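Local coordinates for choline dehydrogenase and related flavoproteins (Aspergillus oryzae, PDB 3Q9T), which oxidises formate with the help of an FAD modified to 8-formyl-FAD, as a member of the glucose-methanol-choline oxidoreductase family, at residues P83-K88 / S94-F99. Sequence-based numbering, arbitrary orientation.
With FAY ([(2R,3S,4R,5R)-5-(6-amino-9H-purin-9-yl)-3,4-dihydroxytetrahydrofuran-2-yl]methyl (2R,3S,4S)-5-(8-formyl-7-methyl-2,4-dioxo-3,4-dihydrobenzo[g]pteridin-10(2H)-yl)-2,3,4-trihydroxypentyl dihydrogen diphosphate), chain D.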
loop_
_atom_site.group_PDB
_atom_site.type_symbol
_atom_site.label_atom_id
_atom_site.label_comp_id
_atom_site.label_asym_id
_atom_site.label_seq_id
_atom_site.Cartn_x
_atom_site.Cartn_y
_atom_site.Cartn_z
ATOM N N PRO A 83 4.097 -10.241 0.623
ATOM C CA PRO A 83 5.473 -10.410 1.089
ATOM C C PRO A 83 6.522 -9.879 0.125
ATOM O O PRO A 83 6.401 -10.050 -1.071
ATOM C CB PRO A 83 5.611 -11.938 1.135
ATOM C CG PRO A 83 4.802 -12.388 -0.063
ATOM C CD PRO A 83 3.599 -11.452 -0.064
ATOM N N ASN A 84 7.558 -9.246 0.655
ATOM C CA ASN A 84 8.753 -9.016 -0.123
ATOM C C ASN A 84 9.657 -10.203 0.161
ATOM O O ASN A 84 10.383 -10.209 1.144
ATOM C CB ASN A 84 9.434 -7.724 0.293
ATOM C CG ASN A 84 10.603 -7.380 -0.594
ATOM O OD1 ASN A 84 11.409 -6.490 -0.278
ATOM N ND2 ASN A 84 10.690 -8.054 -1.729
ATOM N N THR A 85 9.579 -11.209 -0.699
ATOM C CA THR A 85 10.130 -12.534 -0.447
ATOM C C THR A 85 11.661 -12.567 -0.317
ATOM O O THR A 85 12.377 -11.948 -1.104
ATOM C CB THR A 85 9.656 -13.492 -1.571
ATOM O OG1 THR A 85 8.237 -13.717 -1.446
ATOM C CG2 THR A 85 10.415 -14.810 -1.560
ATOM N N ARG A 86 12.137 -13.293 0.693
ATOM C CA ARG A 86 13.561 -13.549 0.939
ATOM C C ARG A 86 13.645 -14.944 1.521
ATOM O O ARG A 86 12.747 -15.350 2.253
ATOM C CB ARG A 86 14.116 -12.581 1.988
ATOM C CG ARG A 86 14.379 -11.156 1.501
ATOM C CD ARG A 86 15.539 -11.122 0.541
ATOM N NE ARG A 86 15.091 -10.855 -0.822
ATOM C CZ ARG A 86 15.898 -10.751 -1.870
ATOM N NH1 ARG A 86 17.205 -10.913 -1.721
ATOM N NH2 ARG A 86 15.398 -10.482 -3.075
ATOM N N GLY A 87 14.724 -15.667 1.225
ATOM C CA GLY A 87 14.869 -17.034 1.695
ATOM C C GLY A 87 15.178 -17.146 3.190
ATOM O O GLY A 87 16.079 -16.489 3.706
ATOM N N LYS A 88 14.416 -17.982 3.879
ATOM C CA LYS A 88 14.632 -18.284 5.286
ATOM C C LYS A 88 14.821 -19.793 5.388
ATOM O O LYS A 88 13.845 -20.559 5.478
ATOM C CB LYS A 88 13.436 -17.817 6.128
ATOM C CG LYS A 88 13.705 -17.758 7.602
ATOM C CD LYS A 88 12.493 -17.257 8.366
ATOM C CE LYS A 88 12.631 -17.586 9.841
ATOM N NZ LYS A 88 11.498 -17.055 10.631
ATOM N N SER A 94 18.932 -18.177 -2.394
ATOM C CA SER A 94 19.276 -19.118 -3.476
ATOM C C SER A 94 18.432 -20.410 -3.389
ATOM O O SER A 94 18.407 -21.222 -4.311
ATOM C CB SER A 94 20.779 -19.449 -3.475
ATOM O OG SER A 94 21.108 -20.395 -2.462
ATOM N N SER A 95 17.749 -20.592 -2.267
ATOM C CA SER A 95 16.827 -21.712 -2.093
ATOM C C SER A 95 15.393 -21.434 -2.542
ATOM O O SER A 95 14.573 -22.355 -2.593
ATOM C CB SER A 95 16.793 -22.145 -0.636
ATOM O OG SER A 95 17.996 -22.800 -0.286
ATOM N N LEU A 96 15.064 -20.183 -2.846
ATOM C CA LEU A 96 13.721 -19.915 -3.364
ATOM C C LEU A 96 13.668 -19.008 -4.599
ATOM O O LEU A 96 12.582 -18.588 -5.003
ATOM C CB LEU A 96 12.755 -19.424 -2.265
ATOM C CG LEU A 96 13.083 -18.259 -1.328
ATOM C CD1 LEU A 96 13.650 -17.035 -2.037
ATOM C CD2 LEU A 96 11.863 -17.876 -0.463
ATOM N N ASN A 97 14.828 -18.734 -5.201
ATOM C CA ASN A 97 14.909 -17.800 -6.336
ATOM C C ASN A 97 14.528 -18.427 -7.675
ATOM O O ASN A 97 14.171 -19.610 -7.721
ATOM C CB ASN A 97 16.267 -17.058 -6.383
ATOM C CG ASN A 97 17.417 -17.923 -6.939
ATOM O OD1 ASN A 97 17.200 -18.993 -7.510
ATOM N ND2 ASN A 97 18.646 -17.435 -6.784
ATOM N N TYR A 98 14.557 -17.637 -8.754
ATOM C CA TYR A 98 14.098 -18.134 -10.062
ATOM C C TYR A 98 15.244 -18.438 -11.054
ATOM O O TYR A 98 15.106 -18.313 -12.282
ATOM C CB TYR A 98 12.990 -17.228 -10.647
ATOM C CG TYR A 98 11.912 -16.964 -9.614
ATOM C CD1 TYR A 98 11.366 -15.695 -9.452
ATOM C CD2 TYR A 98 11.473 -17.986 -8.764
ATOM C CE1 TYR A 98 10.405 -15.448 -8.479
ATOM C CE2 TYR A 98 10.517 -17.750 -7.784
ATOM C CZ TYR A 98 9.988 -16.473 -7.647
ATOM O OH TYR A 98 9.048 -16.212 -6.673
ATOM N N PHE A 99 16.381 -18.818 -10.478
ATOM C CA PHE A 99 17.388 -19.645 -11.146
ATOM C C PHE A 99 18.323 -18.965 -12.133
ATOM O O PHE A 99 19.450 -19.428 -12.312
ATOM C CB PHE A 99 16.721 -20.843 -11.830
ATOM C CG PHE A 99 15.750 -21.548 -10.968
ATOM C CD1 PHE A 99 16.192 -22.346 -9.908
ATOM C CD2 PHE A 99 14.391 -21.429 -11.194
ATOM C CE1 PHE A 99 15.283 -23.024 -9.095
ATOM C CE2 PHE A 99 13.477 -22.095 -10.375
ATOM C CZ PHE A 99 13.935 -22.887 -9.317
HETATM P P FAY D . 22.486 -13.058 -0.128
HETATM N N1 FAY D . 18.750 -13.521 -8.674
HETATM C C2 FAY D . 19.118 -14.159 -9.855
HETATM O O2 FAY D . 20.278 -14.109 -10.247
HETATM N N3 FAY D . 18.356 -15.208 -10.326
HETATM C C4 FAY D . 17.019 -15.242 -10.013
HETATM O O4 FAY D . 16.232 -15.614 -10.903
HETATM N N5 FAY D . 15.299 -14.625 -8.479
HETATM C C6 FAY D . 13.698 -14.524 -6.762
HETATM C C7 FAY D . 13.336 -14.263 -5.452
HETATM C C8 FAY D . 14.280 -13.726 -4.571
HETATM O O8 FAY D . 14.771 -13.364 -2.309
HETATM C C9 FAY D . 15.609 -13.577 -4.990
HETATM P PA FAY D . 20.469 -14.404 1.331
HETATM C "C1'" FAY D . 18.341 -12.942 -5.871
HETATM C C10 FAY D . 17.490 -13.704 -8.154
HETATM N N10 FAY D . 17.230 -13.416 -6.811
HETATM N N1A FAY D . 19.301 -14.576 12.203
HETATM O O1A FAY D . 19.051 -14.032 1.609
HETATM C C1B FAY D . 19.756 -15.594 7.072
HETATM O O1P FAY D . 23.587 -14.007 0.280
HETATM C "C2'" FAY D . 19.164 -14.124 -5.308
HETATM O "O2'" FAY D . 18.271 -15.105 -4.920
HETATM C C2A FAY D . 19.779 -15.730 11.611
HETATM O O2A FAY D . 20.630 -15.437 0.258
HETATM C C2B FAY D . 18.632 -15.822 6.077
HETATM O O2B FAY D . 17.711 -16.813 6.493
HETATM O O2P FAY D . 22.987 -11.626 -0.170
HETATM C "C3'" FAY D . 20.237 -13.939 -4.185
HETATM O "O3'" FAY D . 20.278 -14.967 -3.198
HETATM N N3A FAY D . 19.832 -15.842 10.231
HETATM C C3B FAY D . 19.403 -16.269 4.855
HETATM O O3B FAY D . 19.681 -17.642 4.977
HETATM O O3P FAY D . 21.302 -13.095 0.964
HETATM C "C4'" FAY D . 20.195 -12.622 -3.453
HETATM O "O4'" FAY D . 20.156 -11.619 -4.465
HETATM C C4A FAY D . 19.416 -14.807 9.457
HETATM C C4B FAY D . 20.720 -15.542 4.975
HETATM O O4B FAY D . 20.800 -15.052 6.303
HETATM C C4X FAY D . 16.590 -14.473 -8.916
HETATM C "C5'" FAY D . 21.423 -12.467 -2.523
HETATM O "O5'" FAY D . 21.755 -13.459 -1.540
HETATM C C5A FAY D . 18.941 -13.633 10.036
HETATM C C5B FAY D . 20.824 -14.415 3.966
HETATM O O5B FAY D . 21.105 -14.984 2.711
HETATM C C5X FAY D . 14.961 -14.165 -7.225
HETATM C C6A FAY D . 18.876 -13.515 11.423
HETATM N N6A FAY D . 18.326 -12.426 11.979
HETATM N N7A FAY D . 18.609 -12.784 9.041
HETATM C C7M FAY D . 11.878 -14.391 -5.079
HETATM C C8A FAY D . 18.866 -13.373 7.855
HETATM C C8M FAY D . 13.999 -13.822 -3.121
HETATM C C9A FAY D . 15.958 -13.745 -6.329
HETATM N N9A FAY D . 19.358 -14.622 8.098
#
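L96 makes the apolar part of this contact, its two methyls dividing the work. CD2 reaches T85 CG2 at 3.6 Å, while CD1 lies 3.7 Å from G87 N and 3.4 Å from C8M, the formyl carbon of FAY. With chi1 at 52°, CG sits between the backbone N and the carbonyl carbon and rests 3.7 Å from G87 CA, where there is no side chain to keep it off. T85 turns only its methyl this way; its OG1 is hydrogen-bonded to D64.

No hydrogen bond joins 83-88 to 94-99 directly. R86, bent at chi2 (-69°) and chi3, brings NE to T85 O (2.9 Å). From the other segment, N97 ND2 donates to the ribityl O2' (3.0 Å) and also to Q555, while N97 OD1 accepts from F99 N in an Asx turn, the N-H coming from above the carbonyl plane (62° out of it).

One leucine thus joins the segments by van der Waals contact with a threonine methyl and the backbone of R86-G87. The loops after strand 83-84 and before strand 100-101 together line the flavin pocket: L96 CD1 lies against the formyl carbon, Y98 sets a ring face over C6 of the benzenoid ring, and N97 holds the ribityl chain.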